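Local coordinates for protein colicin-B (Escherichia coli, PDB 1RH1) that kills Escherichia coli and close relatives by forming a channel that depolarises the cytoplasmic membrane and dissipates cellular energy, at residues 99-104 and 249-254; 171-176 and 263-268. All coordinates share one frame; numbering follows the deposited sequence.

Contact 1: 99-104 and 249-254; sequences VSAART and SETGNY
Thr251, just before strand 252-256, sets the two branches of its side chain against Ala101 and Ala102 in the first turn of helix 99-110. This is helix-on-sheet packing: the helix lies over one face of the antiparallel sheet that includes strands 121-128, 179-186 and 252-256, in the N-terminal part of colicin B. The touch is small, with 88 Å² buried in all, and rests on van der Waals contact. The threonine divides its work between neighbouring alanines. Its hydroxyl sits beside its own backbone N (chi1 -56°), and OG1 of Thr251 faces the methyl CB of Ala101 at 3.8 Å. The other branch, turned anti to the backbone N, places CG2 of Thr251 4.1 Å from the amide N of Ala102, so this methyl lies mainly against the helix backbone at N and CA of Ala102, with the Ala101 methyl close by. Ala101 directs its CB at the threonine, whereas the methyl of Ala102 passes to one side and packs on Val123, Phe125 and Ile184 of the sheet. The small alanine side chains are consistent with the close approach, CA of Ala102 lying 5.8 Å from CA of Thr251. On either side of Thr251 along the chain, Glu250 forms a salt bridge with Arg127, and the carbonyl of Gly252 is hydrogen-bonded to Ser124, fastening this stretch to strand 121-128. Within the helix, Thr104 OG1 bonds back to Ser100 O at 3.0 Å, in the carbonyl plane with a C=O...donor angle of 156°, and that oxygen also accepts from Thr104 N.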
loop_
_atom_site.group_PDB
_atom_site.type_symbol
_atom_site.label_atom_id
_atom_site.label_comp_id
_atom_site.label_asym_id
_atom_site.label_seq_id
_atom_site.Cartn_x
_atom_site.Cartn_y
_atom_site.Cartn_z
ATOM N N VAL A 99 18.638 -0.370 -19.778
ATOM C CA VAL A 99 18.259 -0.048 -18.404
ATOM C C VAL A 99 18.829 1.263 -17.940
ATOM O O VAL A 99 18.138 2.039 -17.308
ATOM C CB VAL A 99 18.709 -1.104 -17.418
ATOM C CG1 VAL A 99 18.015 -0.846 -16.098
ATOM C CG2 VAL A 99 18.340 -2.483 -17.913
ATOM N N SER A 100 20.074 1.548 -18.278
ATOM C CA SER A 100 20.737 2.766 -17.887
ATOM C C SER A 100 20.007 4.020 -18.353
ATOM O O SER A 100 20.020 5.025 -17.645
ATOM C CB SER A 100 22.136 2.670 -18.441
ATOM O OG SER A 100 22.958 3.792 -18.157
ATOM N N ALA A 101 19.328 3.960 -19.506
ATOM C CA ALA A 101 18.529 5.079 -19.998
ATOM C C ALA A 101 17.231 5.211 -19.213
ATOM O O ALA A 101 16.866 6.323 -18.833
ATOM C CB ALA A 101 18.163 4.887 -21.448
ATOM N N ALA A 102 16.513 4.108 -18.943
ATOM C CA ALA A 102 15.306 4.125 -18.135
ATOM C C ALA A 102 15.599 4.559 -16.706
ATOM O O ALA A 102 14.749 5.141 -16.039
ATOM C CB ALA A 102 14.701 2.748 -18.070
ATOM N N ARG A 103 16.808 4.299 -16.199
ATOM C CA ARG A 103 17.175 4.643 -14.847
ATOM C C ARG A 103 17.348 6.132 -14.769
ATOM O O ARG A 103 16.901 6.745 -13.802
ATOM C CB ARG A 103 18.441 3.951 -14.506
ATOM C CG ARG A 103 18.938 4.194 -13.095
ATOM C CD ARG A 103 19.963 3.131 -12.688
ATOM N NE ARG A 103 20.884 2.777 -13.761
ATOM C CZ ARG A 103 21.085 1.507 -14.153
ATOM N NH1 ARG A 103 20.464 0.449 -13.597
ATOM N NH2 ARG A 103 21.938 1.305 -15.156
ATOM N N THR A 104 17.949 6.716 -15.812
ATOM C CA THR A 104 18.130 8.154 -15.874
ATOM C C THR A 104 16.792 8.853 -15.829
ATOM O O THR A 104 16.687 9.813 -15.083
ATOM C CB THR A 104 18.843 8.535 -17.131
ATOM O OG1 THR A 104 20.128 7.963 -17.057
ATOM C CG2 THR A 104 18.994 10.008 -17.274
ATOM N N SER A 249 12.958 -3.198 -27.613
ATOM C CA SER A 249 13.635 -2.309 -26.663
ATOM C C SER A 249 13.284 -0.857 -26.878
ATOM O O SER A 249 13.736 -0.236 -27.842
ATOM C CB SER A 249 15.161 -2.443 -26.758
ATOM O OG SER A 249 15.638 -3.147 -25.614
ATOM N N GLU A 250 12.453 -0.310 -25.986
ATOM C CA GLU A 250 12.035 1.091 -26.106
ATOM C C GLU A 250 12.021 1.743 -24.739
ATOM O O GLU A 250 11.412 1.177 -23.830
ATOM C CB GLU A 250 10.618 1.252 -26.657
ATOM C CG GLU A 250 10.219 0.491 -27.925
ATOM C CD GLU A 250 8.710 0.515 -28.209
ATOM O OE1 GLU A 250 7.917 0.698 -27.271
ATOM O OE2 GLU A 250 8.323 0.351 -29.376
ATOM N N THR A 251 12.653 2.915 -24.573
ATOM C CA THR A 251 12.641 3.629 -23.294
ATOM C C THR A 251 11.301 4.341 -23.127
ATOM O O THR A 251 10.677 4.690 -24.130
ATOM C CB THR A 251 13.777 4.693 -23.208
ATOM O OG1 THR A 251 15.007 4.031 -23.436
ATOM C CG2 THR A 251 13.883 5.347 -21.847
ATOM N N GLY A 252 10.789 4.562 -21.909
ATOM C CA GLY A 252 9.571 5.330 -21.833
ATOM C C GLY A 252 8.950 5.745 -20.513
ATOM O O GLY A 252 8.371 4.955 -19.761
ATOM N N ASN A 253 9.054 7.059 -20.361
ATOM C CA ASN A 253 8.289 7.884 -19.442
ATOM C C ASN A 253 7.984 7.551 -17.989
ATOM O O ASN A 253 7.528 6.482 -17.620
ATOM C CB ASN A 253 6.992 8.185 -20.176
ATOM C CG ASN A 253 7.153 8.727 -21.605
ATOM O OD1 ASN A 253 8.240 9.049 -22.087
ATOM N ND2 ASN A 253 6.060 8.832 -22.362
ATOM N N TYR A 254 8.180 8.516 -17.115
ATOM C CA TYR A 254 7.953 8.369 -15.694
ATOM C C TYR A 254 6.487 8.170 -15.311
ATOM O O TYR A 254 5.627 9.061 -15.254
ATOM C CB TYR A 254 8.545 9.605 -15.040
ATOM C CG TYR A 254 8.607 9.640 -13.523
ATOM C CD1 TYR A 254 9.448 8.790 -12.816
ATOM C CD2 TYR A 254 7.843 10.572 -12.859
ATOM C CE1 TYR A 254 9.522 8.888 -11.433
ATOM C CE2 TYR A 254 7.911 10.673 -11.479
ATOM C CZ TYR A 254 8.749 9.834 -10.771
ATOM O OH TYR A 254 8.825 9.964 -9.396
#

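Contact 2: 171-176 and 263-268; sequences LTDLMQ and SNNHDV
Leu171 meets Asp267 through its backbone, where strands from two different beta-sheets come side by side; the short touching parts, 171-173 and 265-267, run nearly opposite, 168° apart. Strand 169-176 belongs to the small antiparallel sheet and strand 266-271 to the large mixed sheet, so this is a junction between sheets rather than a pairing within one; the closest CA atoms, of Thr172 and Asp267, are 7.5 Å apart. At Leu171 the carbonyl O lies 4.1 Å from OD1 of Asp267, two acceptors that need donors from elsewhere, and the leucine side chain leads off in another direction. The join here is made by strand 281-286: the hydroxyl of Tyr282 is hydrogen-bonded to both Leu171 N and Asp267 OD1, and Ser284 OG to Leu171 O. Arg170, just before the segment, adds a salt bridge to the same carboxylate oxygen, which would probably favour the ionised form of this buried acid. Thr172 follows with its methyl: CG2, anti to the carbonyl carbon, comes within 4.0 Å of Asp267 OD1, the two side chains crossing at a slant. The aspartate reaches this position because its CG is folded between its own N and carbonyl carbon (chi1 53°). Asp173 is the last residue of the strand to take part. Its carboxylate extends toward Asn265, which lies in the loop leading into strand 266-271, and the two side chains cross at about a right angle. Arg297 of helix 291-340 holds Asp173 by a salt bridge at OD2, tying this end of the junction to the long helix. The carboxylate and the Asn265 amide have their planes 81° apart, with Asp173 OD1 4.6 Å from Asn265 CG.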
loop_
_atom_site.group_PDB
_atom_site.type_symbol
_atom_site.label_atom_id
_atom_site.label_comp_id
_atom_site.label_asym_id
_atom_site.label_seq_id
_atom_site.Cartn_x
_atom_site.Cartn_y
_atom_site.Cartn_z
ATOM N N LEU A 171 14.176 -4.576 -11.202
ATOM C CA LEU A 171 13.781 -4.805 -12.571
ATOM C C LEU A 171 12.631 -5.812 -12.604
ATOM O O LEU A 171 12.799 -6.983 -12.290
ATOM C CB LEU A 171 15.021 -5.291 -13.299
ATOM C CG LEU A 171 15.863 -4.311 -14.069
ATOM C CD1 LEU A 171 16.200 -3.091 -13.273
ATOM C CD2 LEU A 171 17.095 -5.030 -14.471
ATOM N N THR A 172 11.412 -5.375 -12.902
ATOM C CA THR A 172 10.218 -6.224 -12.995
ATOM C C THR A 172 9.340 -5.801 -14.160
ATOM O O THR A 172 9.844 -5.139 -15.065
ATOM C CB THR A 172 9.324 -6.167 -11.742
ATOM O OG1 THR A 172 9.081 -4.802 -11.437
ATOM C CG2 THR A 172 9.948 -6.888 -10.578
ATOM N N ASP A 173 8.044 -6.125 -14.211
ATOM C CA ASP A 173 7.285 -5.737 -15.382
ATOM C C ASP A 173 6.139 -4.803 -15.068
ATOM O O ASP A 173 5.779 -4.613 -13.913
ATOM C CB ASP A 173 6.815 -7.016 -16.127
ATOM C CG ASP A 173 5.630 -7.836 -15.654
ATOM O OD1 ASP A 173 5.364 -7.951 -14.460
ATOM O OD2 ASP A 173 4.965 -8.395 -16.515
ATOM N N LEU A 174 5.625 -4.169 -16.120
ATOM C CA LEU A 174 4.635 -3.112 -16.034
ATOM C C LEU A 174 3.494 -3.358 -16.986
ATOM O O LEU A 174 3.632 -3.277 -18.217
ATOM C CB LEU A 174 5.211 -1.750 -16.424
ATOM C CG LEU A 174 5.307 -0.629 -15.475
ATOM C CD1 LEU A 174 5.201 0.603 -16.294
ATOM C CD2 LEU A 174 4.240 -0.683 -14.426
ATOM N N MET A 175 2.338 -3.598 -16.394
ATOM C CA MET A 175 1.158 -3.744 -17.215
ATOM C C MET A 175 0.676 -2.350 -17.585
ATOM O O MET A 175 0.143 -1.630 -16.746
ATOM C CB MET A 175 0.130 -4.498 -16.415
ATOM C CG MET A 175 -0.617 -5.589 -17.171
ATOM S SD MET A 175 0.441 -6.821 -17.916
ATOM C CE MET A 175 -0.279 -6.288 -19.414
ATOM N N GLN A 176 0.925 -1.899 -18.818
ATOM C CA GLN A 176 0.477 -0.580 -19.229
ATOM C C GLN A 176 -0.396 -0.581 -20.465
ATOM O O GLN A 176 0.084 -0.595 -21.599
ATOM C CB GLN A 176 1.641 0.308 -19.499
ATOM C CG GLN A 176 2.310 0.662 -18.215
ATOM C CD GLN A 176 2.512 2.156 -18.054
ATOM O OE1 GLN A 176 1.995 2.756 -17.104
ATOM N NE2 GLN A 176 3.268 2.776 -18.976
ATOM N N SER A 263 2.040 -14.468 -10.465
ATOM C CA SER A 263 2.573 -15.431 -9.502
ATOM C C SER A 263 3.858 -16.131 -9.933
ATOM O O SER A 263 4.605 -16.621 -9.086
ATOM C CB SER A 263 1.529 -16.501 -9.187
ATOM O OG SER A 263 1.477 -17.502 -10.197
ATOM N N ASN A 264 4.120 -16.157 -11.248
ATOM C CA ASN A 264 5.271 -16.864 -11.789
ATOM C C ASN A 264 6.499 -16.038 -12.110
ATOM O O ASN A 264 7.485 -16.551 -12.638
ATOM C CB ASN A 264 4.812 -17.628 -13.026
ATOM C CG ASN A 264 3.799 -18.737 -12.727
ATOM O OD1 ASN A 264 2.949 -19.022 -13.567
ATOM N ND2 ASN A 264 3.810 -19.411 -11.574
ATOM N N ASN A 265 6.455 -14.760 -11.729
ATOM C CA ASN A 265 7.554 -13.799 -11.834
ATOM C C ASN A 265 8.343 -13.587 -10.528
ATOM O O ASN A 265 7.775 -13.469 -9.438
ATOM C CB ASN A 265 7.004 -12.447 -12.304
ATOM C CG ASN A 265 6.509 -12.393 -13.739
ATOM O OD1 ASN A 265 5.893 -11.430 -14.202
ATOM N ND2 ASN A 265 6.774 -13.455 -14.477
ATOM N N HIS A 266 9.682 -13.512 -10.643
ATOM C CA HIS A 266 10.566 -13.355 -9.496
ATOM C C HIS A 266 11.862 -12.686 -9.877
ATOM O O HIS A 266 12.316 -12.769 -11.012
ATOM C CB HIS A 266 10.898 -14.713 -8.882
ATOM C CG HIS A 266 10.898 -14.735 -7.365
ATOM N ND1 HIS A 266 11.834 -15.274 -6.592
ATOM C CD2 HIS A 266 9.915 -14.202 -6.534
ATOM C CE1 HIS A 266 11.434 -15.073 -5.343
ATOM N NE2 HIS A 266 10.282 -14.429 -5.293
ATOM N N ASP A 267 12.410 -11.974 -8.888
ATOM C CA ASP A 267 13.750 -11.376 -8.933
ATOM C C ASP A 267 14.450 -11.664 -7.615
ATOM O O ASP A 267 13.842 -11.601 -6.540
ATOM C CB ASP A 267 13.727 -9.851 -9.134
ATOM C CG ASP A 267 12.892 -8.967 -8.201
ATOM O OD1 ASP A 267 13.057 -7.746 -8.254
ATOM O OD2 ASP A 267 12.068 -9.488 -7.443
ATOM N N VAL A 268 15.710 -12.083 -7.667
ATOM C CA VAL A 268 16.434 -12.425 -6.449
ATOM C C VAL A 268 17.875 -11.974 -6.555
ATOM O O VAL A 268 18.324 -11.568 -7.622
ATOM C CB VAL A 268 16.441 -13.958 -6.171
ATOM C CG1 VAL A 268 15.041 -14.508 -6.015
ATOM C CG2 VAL A 268 17.089 -14.678 -7.328
#

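From the N terminus the chain passes several short strands before helix 99-110, then runs through strand 121-128 and reaches strand 169-176, whose partner in contact 2 is still to come. Contact 1 closes when residues 249-254 return to the helix, ending a loop of 144 residues; contact 2 closes shortly afterwards at 263-268, across 86 residues. The two loops therefore cross rather than nest. Contact 1 joins the helix to the antiparallel sheet, and contact 2 joins that sheet to the mixed one. Their centres are 16 Å apart, and the segments 99-104 and 171-176 touch directly, with Val99 CG1 4.0 Å from Leu171 CD1.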